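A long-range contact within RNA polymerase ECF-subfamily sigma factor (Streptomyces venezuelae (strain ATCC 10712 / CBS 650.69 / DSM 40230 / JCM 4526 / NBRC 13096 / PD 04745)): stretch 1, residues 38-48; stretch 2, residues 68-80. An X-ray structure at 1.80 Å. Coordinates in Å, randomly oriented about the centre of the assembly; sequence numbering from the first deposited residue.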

ATOM      1  N   ALA A  38     -10.918  -0.483  -7.442  1.00 29.23           N
ATOM      2  CA  ALA A  38      -9.971   0.259  -8.272  1.00 31.88           C
ATOM      3  C   ALA A  38      -9.746   1.697  -7.774  1.00 27.63           C
ATOM      4  O   ALA A  38      -8.618   2.183  -7.718  1.00 24.78           O
ATOM      5  CB  ALA A  38     -10.434   0.262  -9.729  1.00 33.85           C
ATOM      6  N   THR A  39     -10.826   2.385  -7.429  1.00 24.41           N
ATOM      7  CA  THR A  39     -10.700   3.720  -6.863  1.00 22.57           C
ATOM      8  C   THR A  39      -9.950   3.684  -5.538  1.00 23.34           C
ATOM      9  O   THR A  39      -9.072   4.519  -5.289  1.00 22.17           O
ATOM     10  CB  THR A  39     -12.073   4.392  -6.688  1.00 24.88           C
ATOM     11  OG1 THR A  39     -12.691   4.530  -7.977  1.00 32.13           O
ATOM     12  CG2 THR A  39     -11.920   5.755  -6.049  1.00 29.63           C
ATOM     13  N   ALA A  40     -10.270   2.702  -4.701  1.00 18.77           N
ATOM     14  CA  ALA A  40      -9.592   2.570  -3.407  1.00 15.87           C
ATOM     15  C   ALA A  40      -8.087   2.307  -3.601  1.00 18.32           C
ATOM     16  O   ALA A  40      -7.243   2.867  -2.894  1.00 17.17           O
ATOM     17  CB  ALA A  40     -10.234   1.483  -2.566  1.00 16.79           C
ATOM     18  N   GLU A  41      -7.755   1.481  -4.587  1.00 17.85           N
ATOM     19  CA  GLU A  41      -6.352   1.195  -4.893  1.00 21.00           C
ATOM     20  C   GLU A  41      -5.649   2.451  -5.387  1.00 19.09           C
ATOM     21  O   GLU A  41      -4.532   2.758  -4.952  1.00 19.93           O
ATOM     22  CB  GLU A  41      -6.230   0.078  -5.946  1.00 23.46           C
ATOM     23  CG  GLU A  41      -6.736  -1.291  -5.478  1.00 20.03           C
ATOM     24  CD  GLU A  41      -6.958  -2.276  -6.627  1.00 29.05           C
ATOM     25  OE1 GLU A  41      -6.816  -1.880  -7.799  1.00 30.57           O
ATOM     26  OE2 GLU A  41      -7.271  -3.450  -6.345  1.00 27.69           O
ATOM     27  N   ASP A  42      -6.296   3.180  -6.297  1.00 17.95           N
ATOM     28  CA  ASP A  42      -5.711   4.393  -6.871  1.00 21.66           C
ATOM     29  C   ASP A  42      -5.463   5.484  -5.829  1.00 22.52           C
ATOM     30  O   ASP A  42      -4.403   6.119  -5.821  1.00 22.90           O
ATOM     31  CB  ASP A  42      -6.579   4.948  -8.006  1.00 31.96           C
ATOM     32  CG  ASP A  42      -6.505   4.104  -9.271  1.00 47.44           C
ATOM     33  OD1 ASP A  42      -5.626   3.216  -9.352  1.00 43.65           O
ATOM     34  OD2 ASP A  42      -7.322   4.343 -10.189  1.00 51.74           O
ATOM     35  N   LEU A  43      -6.437   5.707  -4.953  1.00 17.88           N
ATOM     36  CA  LEU A  43      -6.266   6.698  -3.898  1.00 18.92           C
ATOM     37  C   LEU A  43      -5.242   6.245  -2.842  1.00 17.64           C
ATOM     38  O   LEU A  43      -4.649   7.060  -2.145  1.00 19.05           O
ATOM     39  CB  LEU A  43      -7.618   7.073  -3.260  1.00 20.75           C
ATOM     40  CG  LEU A  43      -8.632   7.803  -4.153  1.00 27.08           C
ATOM     41  CD1 LEU A  43      -9.898   8.124  -3.360  1.00 28.61           C
ATOM     42  CD2 LEU A  43      -8.051   9.062  -4.757  1.00 28.21           C
ATOM     43  N   THR A  44      -5.019   4.941  -2.729  1.00 16.75           N
ATOM     44  CA  THR A  44      -4.011   4.460  -1.785  1.00 16.89           C
ATOM     45  C   THR A  44      -2.656   4.859  -2.333  1.00 14.83           C
ATOM     46  O   THR A  44      -1.807   5.413  -1.619  1.00 15.93           O
ATOM     47  CB  THR A  44      -4.108   2.916  -1.595  1.00 20.09           C
ATOM     48  OG1 THR A  44      -5.370   2.597  -0.998  1.00 18.59           O
ATOM     49  CG2 THR A  44      -2.999   2.419  -0.669  1.00 16.75           C
ATOM     50  N   SER A  45      -2.467   4.607  -3.620  1.00 17.04           N
ATOM     51  CA  SER A  45      -1.246   5.006  -4.313  1.00 21.43           C
ATOM     52  C   SER A  45      -1.048   6.508  -4.211  1.00 22.68           C
ATOM     53  O   SER A  45       0.024   6.973  -3.839  1.00 19.06           O
ATOM     54  CB  SER A  45      -1.320   4.589  -5.783  1.00 26.89           C
ATOM     55  OG  SER A  45      -0.265   5.161  -6.528  1.00 45.28           O
ATOM     56  N   GLU A  46      -2.086   7.275  -4.536  1.00 16.86           N
ATOM     57  CA  GLU A  46      -1.981   8.737  -4.427  1.00 19.47           C
ATOM     58  C   GLU A  46      -1.644   9.252  -3.015  1.00 18.79           C
ATOM     59  O   GLU A  46      -0.908  10.239  -2.870  1.00 20.22           O
ATOM     60  CB  GLU A  46      -3.247   9.410  -4.949  1.00 22.06           C
ATOM     61  CG  GLU A  46      -3.117  10.925  -5.082  1.00 39.30           C
ATOM     62  CD  GLU A  46      -2.027  11.333  -6.072  1.00 55.37           C
ATOM     63  OE1 GLU A  46      -1.793  10.585  -7.048  1.00 58.49           O
ATOM     64  OE2 GLU A  46      -1.401  12.401  -5.874  1.00 60.59           O
ATOM     65  N   THR A  47      -2.176   8.597  -1.986  1.00 12.99           N
ATOM     66  CA  THR A  47      -1.891   8.973  -0.606  1.00 14.88           C
ATOM     67  C   THR A  47      -0.397   8.871  -0.326  1.00 18.93           C
ATOM     68  O   THR A  47       0.223   9.800   0.177  1.00 18.19           O
ATOM     69  CB  THR A  47      -2.666   8.101   0.400  1.00 14.50           C
ATOM     70  OG1 THR A  47      -4.076   8.356   0.278  1.00 17.18           O
ATOM     71  CG2 THR A  47      -2.225   8.382   1.820  1.00 16.68           C
ATOM     72  N   PHE A  48       0.186   7.727  -0.662  1.00 14.40           N
ATOM     73  CA  PHE A  48       1.622   7.575  -0.459  1.00 19.23           C
ATOM     74  C   PHE A  48       2.463   8.527  -1.313  1.00 22.88           C
ATOM     75  O   PHE A  48       3.498   9.048  -0.851  1.00 17.33           O
ATOM     76  CB  PHE A  48       2.043   6.118  -0.671  1.00 15.50           C
ATOM     77  CG  PHE A  48       1.690   5.233   0.475  1.00 15.11           C
ATOM     78  CD1 PHE A  48       0.462   4.563   0.511  1.00 17.96           C
ATOM     79  CD2 PHE A  48       2.566   5.080   1.538  1.00 16.07           C
ATOM     80  CE1 PHE A  48       0.133   3.752   1.594  1.00 17.67           C
ATOM     81  CE2 PHE A  48       2.251   4.260   2.616  1.00 17.14           C
ATOM     82  CZ  PHE A  48       1.029   3.593   2.651  1.00 15.92           C
ATOM     83  N   TRP A  68      -0.646  10.820   9.660  1.00 18.23           N
ATOM     84  CA  TRP A  68      -0.495  11.737   8.540  1.00 14.97           C
ATOM     85  C   TRP A  68      -1.044  11.112   7.264  1.00 20.11           C
ATOM     86  O   TRP A  68      -1.757  11.751   6.501  1.00 19.92           O
ATOM     87  CB  TRP A  68       0.995  12.073   8.364  1.00 17.43           C
ATOM     88  CG  TRP A  68       1.282  13.156   7.395  1.00 19.48           C
ATOM     89  CD1 TRP A  68       0.559  14.288   7.182  1.00 30.32           C
ATOM     90  CD2 TRP A  68       2.408  13.225   6.513  1.00 20.75           C
ATOM     91  NE1 TRP A  68       1.150  15.054   6.207  1.00 28.49           N
ATOM     92  CE2 TRP A  68       2.294  14.428   5.782  1.00 26.02           C
ATOM     93  CE3 TRP A  68       3.489  12.372   6.256  1.00 22.97           C
ATOM     94  CZ2 TRP A  68       3.232  14.811   4.812  1.00 25.50           C
ATOM     95  CZ3 TRP A  68       4.417  12.746   5.290  1.00 23.90           C
ATOM     96  CH2 TRP A  68       4.290  13.961   4.588  1.00 29.65           C
ATOM     97  N   LEU A  69      -0.702   9.847   7.046  1.00 17.55           N
ATOM     98  CA  LEU A  69      -1.218   9.128   5.886  1.00 14.69           C
ATOM     99  C   LEU A  69      -2.753   9.153   5.904  1.00 15.42           C
ATOM    100  O   LEU A  69      -3.387   9.433   4.907  1.00 16.72           O
ATOM    101  CB  LEU A  69      -0.713   7.685   5.894  1.00 16.60           C
ATOM    102  CG  LEU A  69       0.763   7.486   5.511  1.00 20.68           C
ATOM    103  CD1 LEU A  69       1.198   6.037   5.714  1.00 22.53           C
ATOM    104  CD2 LEU A  69       1.033   7.923   4.068  1.00 20.04           C
ATOM    105  N   VAL A  70      -3.334   8.858   7.054  1.00 18.94           N
ATOM    106  CA  VAL A  70      -4.785   8.812   7.175  1.00 21.62           C
ATOM    107  C   VAL A  70      -5.421  10.167   6.868  1.00 21.05           C
ATOM    108  O   VAL A  70      -6.446  10.261   6.172  1.00 17.82           O
ATOM    109  CB  VAL A  70      -5.207   8.273   8.554  1.00 26.22           C
ATOM    110  CG1 VAL A  70      -6.690   8.485   8.768  1.00 34.26           C
ATOM    111  CG2 VAL A  70      -4.850   6.777   8.662  1.00 32.40           C
ATOM    112  N   THR A  71      -4.790  11.228   7.351  1.00 17.82           N
ATOM    113  CA  THR A  71      -5.316  12.558   7.105  1.00 18.23           C
ATOM    114  C   THR A  71      -5.171  12.959   5.641  1.00 19.75           C
ATOM    115  O   THR A  71      -6.041  13.616   5.098  1.00 21.38           O
ATOM    116  CB  THR A  71      -4.704  13.608   8.077  1.00 16.62           C
ATOM    117  OG1 THR A  71      -3.275  13.618   7.956  1.00 27.51           O
ATOM    118  CG2 THR A  71      -5.045  13.250   9.503  1.00 23.94           C
ATOM    119  N   ILE A  72      -4.089  12.524   4.990  1.00 17.81           N
ATOM    120  CA  ILE A  72      -3.938  12.731   3.554  1.00 20.26           C
ATOM    121  C   ILE A  72      -4.996  11.997   2.740  1.00 20.90           C
ATOM    122  O   ILE A  72      -5.551  12.549   1.795  1.00 23.39           O
ATOM    123  CB  ILE A  72      -2.527  12.315   3.062  1.00 20.77           C
ATOM    124  CG1 ILE A  72      -1.481  13.327   3.535  1.00 24.16           C
ATOM    125  CG2 ILE A  72      -2.496  12.176   1.534  1.00 18.00           C
ATOM    126  CD1 ILE A  72      -0.059  12.801   3.442  1.00 23.49           C
ATOM    127  N   ALA A  73      -5.266  10.738   3.101  1.00 15.76           N
ATOM    128  CA  ALA A  73      -6.247   9.948   2.378  1.00 18.52           C
ATOM    129  C   ALA A  73      -7.615  10.583   2.572  1.00 19.46           C
ATOM    130  O   ALA A  73      -8.398  10.661   1.640  1.00 19.44           O
ATOM    131  CB  ALA A  73      -6.255   8.482   2.852  1.00 15.26           C
ATOM    132  N   ARG A  74      -7.884  11.028   3.792  1.00 19.50           N
ATOM    133  CA  ARG A  74      -9.133  11.745   4.079  1.00 21.13           C
ATOM    134  C   ARG A  74      -9.327  12.956   3.144  1.00 21.17           C
ATOM    135  O   ARG A  74     -10.412  13.142   2.582  1.00 26.34           O
ATOM    136  CB  ARG A  74      -9.209  12.168   5.544  1.00 20.76           C
ATOM    137  CG  ARG A  74     -10.565  12.814   5.901  1.00 25.82           C
ATOM    138  CD  ARG A  74     -10.656  13.143   7.365  1.00 23.95           C
ATOM    139  NE  ARG A  74      -9.569  14.003   7.813  1.00 24.12           N
ATOM    140  CZ  ARG A  74      -9.235  14.156   9.087  1.00 22.97           C
ATOM    141  NH1 ARG A  74      -9.908  13.496  10.025  1.00 26.59           N
ATOM    142  NH2 ARG A  74      -8.227  14.955   9.423  1.00 24.32           N
ATOM    143  N   ASN A  75      -8.260  13.724   2.952  1.00 22.55           N
ATOM    144  CA  ASN A  75      -8.250  14.885   2.051  1.00 29.37           C
ATOM    145  C   ASN A  75      -8.530  14.453   0.605  1.00 31.76           C
ATOM    146  O   ASN A  75      -9.299  15.096  -0.105  1.00 28.86           O
ATOM    147  CB  ASN A  75      -6.899  15.650   2.102  1.00 29.38           C
ATOM    148  CG  ASN A  75      -6.658  16.431   3.418  1.00 35.78           C
ATOM    149  OD1 ASN A  75      -7.579  16.922   4.063  1.00 31.60           O
ATOM    150  ND2 ASN A  75      -5.384  16.568   3.786  1.00 30.78           N
ATOM    151  N   LEU A  76      -7.904  13.358   0.170  1.00 24.30           N
ATOM    152  CA  LEU A  76      -8.092  12.834  -1.188  1.00 22.95           C
ATOM    153  C   LEU A  76      -9.491  12.301  -1.463  1.00 26.40           C
ATOM    154  O   LEU A  76     -10.029  12.489  -2.543  1.00 30.78           O
ATOM    155  CB  LEU A  76      -7.080  11.715  -1.484  1.00 22.66           C
ATOM    156  CG  LEU A  76      -5.642  12.137  -1.755  1.00 30.26           C
ATOM    157  CD1 LEU A  76      -4.739  10.921  -1.724  1.00 26.58           C
ATOM    158  CD2 LEU A  76      -5.536  12.836  -3.096  1.00 37.21           C
ATOM    159  N   VAL A  77     -10.072  11.611  -0.494  1.00 24.84           N
ATOM    160  CA  VAL A  77     -11.425  11.111  -0.651  1.00 27.37           C
ATOM    161  C   VAL A  77     -12.388  12.300  -0.728  1.00 29.35           C
ATOM    162  O   VAL A  77     -13.301  12.298  -1.544  1.00 35.65           O
ATOM    163  CB  VAL A  77     -11.806  10.139   0.483  1.00 32.40           C
ATOM    164  CG1 VAL A  77     -13.317   9.917   0.519  1.00 34.25           C
ATOM    165  CG2 VAL A  77     -11.059   8.793   0.298  1.00 22.96           C
ATOM    166  N   ALA A  78     -12.155  13.311   0.105  1.00 35.63           N
ATOM    167  CA  ALA A  78     -12.991  14.517   0.118  1.00 35.84           C
ATOM    168  C   ALA A  78     -12.907  15.243  -1.215  1.00 40.94           C
ATOM    169  O   ALA A  78     -13.925  15.609  -1.804  1.00 48.95           O
ATOM    170  CB  ALA A  78     -12.562  15.444   1.245  1.00 34.57           C
ATOM    171  N   ASP A  79     -11.680  15.445  -1.683  1.00 36.42           N
ATOM    172  CA  ASP A  79     -11.427  16.142  -2.934  1.00 42.41           C
ATOM    173  C   ASP A  79     -11.674  15.253  -4.151  1.00 42.94           C
ATOM    174  O   ASP A  79     -11.655  15.731  -5.285  1.00 44.04           O
ATOM    175  CB  ASP A  79      -9.996  16.694  -2.962  1.00 40.29           C
ATOM    176  CG  ASP A  79      -9.766  17.785  -1.922  1.00 48.51           C
ATOM    177  OD1 ASP A  79     -10.753  18.421  -1.489  1.00 51.39           O
ATOM    178  OD2 ASP A  79      -8.597  18.011  -1.541  1.00 44.55           O
ATOM    179  N   HIS A  80     -11.915  13.966  -3.915  1.00 52.61           N
ATOM    180  CA  HIS A  80     -12.105  13.014  -5.010  1.00 52.65           C
ATOM    181  C   HIS A  80     -13.332  13.357  -5.838  1.00 57.15           C
ATOM    182  O   HIS A  80     -13.212  13.684  -7.016  1.00 64.58           O
ATOM    183  CB  HIS A  80     -12.204  11.574  -4.488  1.00 53.83           C
ATOM    184  CG  HIS A  80     -12.515  10.566  -5.552  1.00 48.47           C
ATOM    185  ND1 HIS A  80     -13.605   9.720  -5.483  1.00 50.54           N
ATOM    186  CD2 HIS A  80     -11.892  10.275  -6.717  1.00 51.68           C
ATOM    187  CE1 HIS A  80     -13.635   8.953  -6.556  1.00 48.11           C
ATOM    188  NE2 HIS A  80     -12.604   9.268  -7.324  1.00 50.19           N
TER

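Two helical segments pack here, one in each stretch. Their axes approach to 9.1 Å and their N-to-C directions make an angle of 127°. Together the two stretches bury 506 Å². No hydrogen bond crosses between them, so the contact rests on packing.

The central feature is a knob in a hole. The side chain of Thr-47 sits among Leu-69, Ile-72, Ala-73 and Leu-76. The backbones come close here: the CA atoms of Thr-47 and Ala-73 are 5.4 Å apart. The CA-to-CB bond of Ala-73 points sideways. Thr-47 CG2 lies 3.5 Å from Leu-69 O and 3.8 Å from Ile-72 CG2. Thr-47 OG1 lies 3.4 Å from Ala-73 CB and 3.3 Å from Leu-76 CD1.

This hydroxyl faces carbon across the contact, but its polar need is met within its own helix. With chi1 in the m well, Thr-47 OG1 donates a hydrogen bond to Leu-43 O at 2.8 Å. Thr-47 N also donates to Leu-43 O, at 2.9 Å. The threonine can therefore pack against apolar neighbours.

Apolar contacts extend the packing along both helices. Leu-43 CD2 is 4.3 Å from Leu-76 CB, and Leu-43 CD1 is 3.9 Å from Val-77 CG2. The aliphatic part of Glu-46 joins in: its CG is 3.7 Å from Leu-76 CD2. Its carboxylate atom OE2 is hydrogen-bonded elsewhere in the structure.

Two rings take part. The CA-to-CB bond of Phe-48 points away from the second stretch, yet the end of its side chain comes nearer. Phe-48 CE2 is 3.7 Å from Leu-69 CD1, while Leu-69 CD2 lies over one ring face. His-80 has Leu-43 CD1 over one face, 4.2 Å from His-80 CG. Thr-39 CG2 approaches His-80 CE1 obliquely, at 3.7 Å.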